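Local coordinates for cell division topological specificity factor (Helicobacter pylori, PDB 3KU7), which probably restricts the division septum to mid-cell by countering the inhibitors MinC and MinD at internal sites while leaving them active at the poles, at residues T53-I58 / V74-P79. Numbering follows the deposited sequence.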
ATOM      1  N   THR A  53      -0.249  12.786  -3.191  1.00 54.47           N
ATOM      2  CA  THR A  53       0.484  13.432  -2.100  1.00 55.88           C
ATOM      3  C   THR A  53       1.559  14.415  -2.553  1.00 57.38           C
ATOM      4  O   THR A  53       2.122  15.150  -1.737  1.00 56.02           O
ATOM      5  CB  THR A  53       1.178  12.399  -1.207  1.00 54.10           C
ATOM      6  OG1 THR A  53       2.252  11.786  -1.928  1.00 52.63           O
ATOM      7  CG2 THR A  53       0.199  11.346  -0.740  1.00 53.04           C
ATOM      8  N   LYS A  54       1.850  14.402  -3.851  1.00 59.12           N
ATOM      9  CA  LYS A  54       2.861  15.272  -4.450  1.00 60.72           C
ATOM     10  C   LYS A  54       4.247  15.099  -3.785  1.00 60.79           C
ATOM     11  O   LYS A  54       5.161  15.886  -4.019  1.00 60.90           O
ATOM     12  CB  LYS A  54       2.403  16.737  -4.360  1.00 61.95           C
ATOM     13  CG  LYS A  54       0.883  16.960  -4.543  1.00 65.10           C
ATOM     14  CD  LYS A  54       0.405  16.731  -5.975  1.00 69.01           C
ATOM     15  CE  LYS A  54      -1.106  16.391  -6.065  1.00 72.20           C
ATOM     16  NZ  LYS A  54      -2.075  17.414  -5.545  1.00 75.47           N
ATOM     17  N   SER A  55       4.396  14.052  -2.968  1.00 59.21           N
ATOM     18  CA  SER A  55       5.656  13.754  -2.257  1.00 56.88           C
ATOM     19  C   SER A  55       6.806  13.455  -3.212  1.00 56.53           C
ATOM     20  O   SER A  55       6.577  13.023  -4.333  1.00 56.38           O
ATOM     21  CB  SER A  55       5.491  12.551  -1.320  1.00 55.00           C
ATOM     22  OG  SER A  55       6.757  12.181  -0.788  1.00 50.06           O
ATOM     23  N   SER A  56       8.038  13.663  -2.756  1.00 56.65           N
ATOM     24  CA  SER A  56       9.208  13.412  -3.589  1.00 56.07           C
ATOM     25  C   SER A  56      10.298  12.689  -2.804  1.00 56.44           C
ATOM     26  O   SER A  56      11.357  12.363  -3.353  1.00 56.82           O
ATOM     27  CB  SER A  56       9.746  14.727  -4.144  1.00 55.29           C
ATOM     28  OG  SER A  56      10.213  15.541  -3.093  1.00 53.83           O
ATOM     29  N   ASP A  57      10.032  12.458  -1.520  1.00 56.79           N
ATOM     30  CA  ASP A  57      10.955  11.729  -0.655  1.00 55.96           C
ATOM     31  C   ASP A  57      10.322  10.366  -0.432  1.00 55.13           C
ATOM     32  O   ASP A  57       9.414  10.217   0.370  1.00 55.92           O
ATOM     33  CB  ASP A  57      11.145  12.452   0.691  1.00 56.88           C
ATOM     34  CG  ASP A  57      12.089  11.702   1.659  1.00 57.99           C
ATOM     35  OD1 ASP A  57      12.627  12.358   2.579  1.00 56.94           O
ATOM     36  OD2 ASP A  57      12.286  10.471   1.531  1.00 58.96           O
ATOM     37  N   ILE A  58      10.792   9.370  -1.171  1.00 53.25           N
ATOM     38  CA  ILE A  58      10.255   8.025  -1.038  1.00 52.17           C
ATOM     39  C   ILE A  58      11.305   6.959  -0.793  1.00 51.78           C
ATOM     40  O   ILE A  58      12.281   6.825  -1.536  1.00 51.54           O
ATOM     41  CB  ILE A  58       9.436   7.657  -2.268  1.00 51.88           C
ATOM     42  CG1 ILE A  58       8.131   8.446  -2.224  1.00 51.58           C
ATOM     43  CG2 ILE A  58       9.202   6.149  -2.325  1.00 49.34           C
ATOM     44  CD1 ILE A  58       7.336   8.329  -3.447  1.00 52.39           C
ATOM     45  N   VAL A  74       7.315   0.746   2.280  1.00 45.69           N
ATOM     46  CA  VAL A  74       7.517   2.031   1.619  1.00 45.75           C
ATOM     47  C   VAL A  74       7.185   3.227   2.503  1.00 47.04           C
ATOM     48  O   VAL A  74       6.019   3.457   2.828  1.00 46.69           O
ATOM     49  CB  VAL A  74       6.671   2.154   0.337  1.00 44.72           C
ATOM     50  CG1 VAL A  74       6.830   3.537  -0.244  1.00 43.31           C
ATOM     51  CG2 VAL A  74       7.127   1.157  -0.677  1.00 43.20           C
ATOM     52  N   GLU A  75       8.222   3.989   2.864  1.00 49.60           N
ATOM     53  CA  GLU A  75       8.088   5.174   3.697  1.00 51.35           C
ATOM     54  C   GLU A  75       8.034   6.411   2.826  1.00 50.18           C
ATOM     55  O   GLU A  75       8.885   6.668   1.977  1.00 49.66           O
ATOM     56  CB  GLU A  75       9.242   5.268   4.700  1.00 55.28           C
ATOM     57  CG  GLU A  75       9.314   4.110   5.686  1.00 61.24           C
ATOM     58  CD  GLU A  75       9.760   2.756   5.075  1.00 65.07           C
ATOM     59  OE1 GLU A  75       9.548   1.711   5.730  1.00 66.59           O
ATOM     60  OE2 GLU A  75      10.335   2.714   3.962  1.00 66.62           O
ATOM     61  N   ILE A  76       7.002   7.190   3.083  1.00 49.76           N
ATOM     62  CA  ILE A  76       6.719   8.384   2.331  1.00 50.05           C
ATOM     63  C   ILE A  76       6.608   9.646   3.180  1.00 50.01           C
ATOM     64  O   ILE A  76       5.714   9.778   4.002  1.00 50.22           O
ATOM     65  CB  ILE A  76       5.397   8.164   1.559  1.00 50.69           C
ATOM     66  CG1 ILE A  76       5.478   6.847   0.757  1.00 50.69           C
ATOM     67  CG2 ILE A  76       5.115   9.369   0.674  1.00 49.93           C
ATOM     68  CD1 ILE A  76       4.144   6.287   0.265  1.00 48.54           C
ATOM     69  N   ILE A  77       7.522  10.579   2.959  1.00 50.11           N
ATOM     70  CA  ILE A  77       7.503  11.843   3.668  1.00 50.22           C
ATOM     71  C   ILE A  77       6.673  12.854   2.891  1.00 52.35           C
ATOM     72  O   ILE A  77       6.993  13.183   1.759  1.00 53.35           O
ATOM     73  CB  ILE A  77       8.925  12.404   3.845  1.00 49.36           C
ATOM     74  CG1 ILE A  77       9.693  11.594   4.883  1.00 49.72           C
ATOM     75  CG2 ILE A  77       8.860  13.821   4.266  1.00 49.84           C
ATOM     76  CD1 ILE A  77      10.102  10.244   4.375  1.00 52.94           C
ATOM     77  N   LEU A  78       5.612  13.358   3.515  1.00 52.61           N
ATOM     78  CA  LEU A  78       4.738  14.348   2.884  1.00 52.33           C
ATOM     79  C   LEU A  78       5.354  15.742   2.801  1.00 52.74           C
ATOM     80  O   LEU A  78       6.184  16.121   3.623  1.00 53.90           O
ATOM     81  CB  LEU A  78       3.397  14.445   3.625  1.00 51.76           C
ATOM     82  CG  LEU A  78       2.519  13.204   3.739  1.00 50.18           C
ATOM     83  CD1 LEU A  78       1.196  13.553   4.429  1.00 49.48           C
ATOM     84  CD2 LEU A  78       2.279  12.643   2.360  1.00 49.25           C
ATOM     85  N   PRO A  79       4.949  16.525   1.795  1.00 52.53           N
ATOM     86  CA  PRO A  79       5.457  17.881   1.601  1.00 51.58           C
ATOM     87  C   PRO A  79       5.022  18.871   2.685  1.00 52.28           C
ATOM     88  O   PRO A  79       3.834  19.032   2.974  1.00 52.49           O
ATOM     89  CB  PRO A  79       4.920  18.247   0.221  1.00 51.01           C
ATOM     90  CG  PRO A  79       4.828  16.902  -0.470  1.00 50.75           C
ATOM     91  CD  PRO A  79       4.218  16.064   0.603  1.00 51.55           C
TER
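Ser55 hands its hydroxyl to the backbone carbonyl of Ile77, OG to O 2.7 Å, where the chain leaving helix 38-53 meets the last strand. With OG anti to the backbone N (chi1 172°), the hydroxyl approaches from above the carbonyl plane, 42° out of it. The CG2 methyl of Ile76 packs beside Ser55 CB and OG. Lys54 leaves the helix with positive phi; Thr53 OG1, bonded to Ile49 O, probably also accepts from Ser55 N in an ST turn, though that nitrogen is less surely placed. Farther along, Ile77 N donates to Asp57 O at 3.2 Å, and the non-hydrogen-bonded pair Ile58 and Ile76 follows; Ile58 CG2 meets Val74 CG1 at 4.1 Å on the helix-facing side. The other face is solvent-facing: there the Asp57 carboxylate lies across Ile77, OD2 3.6 Å from CD1. Pro79, also exposed, places CD 3.3 Å from Thr53 O. The side chains of Leu78 and Thr53 cross at about a right angle, CD2 3.7 Å from CB, and pack against Leu33 and Tyr37 of the second subunit, respectively. The contact lies at the open end of the antiparallel hairpin of strands 57-61 and 69-77, whose inner face lies on helix 38-53 through Ile46, Ile49 and Gln50, while strand 22-30 flanks the far side of strand 69-77.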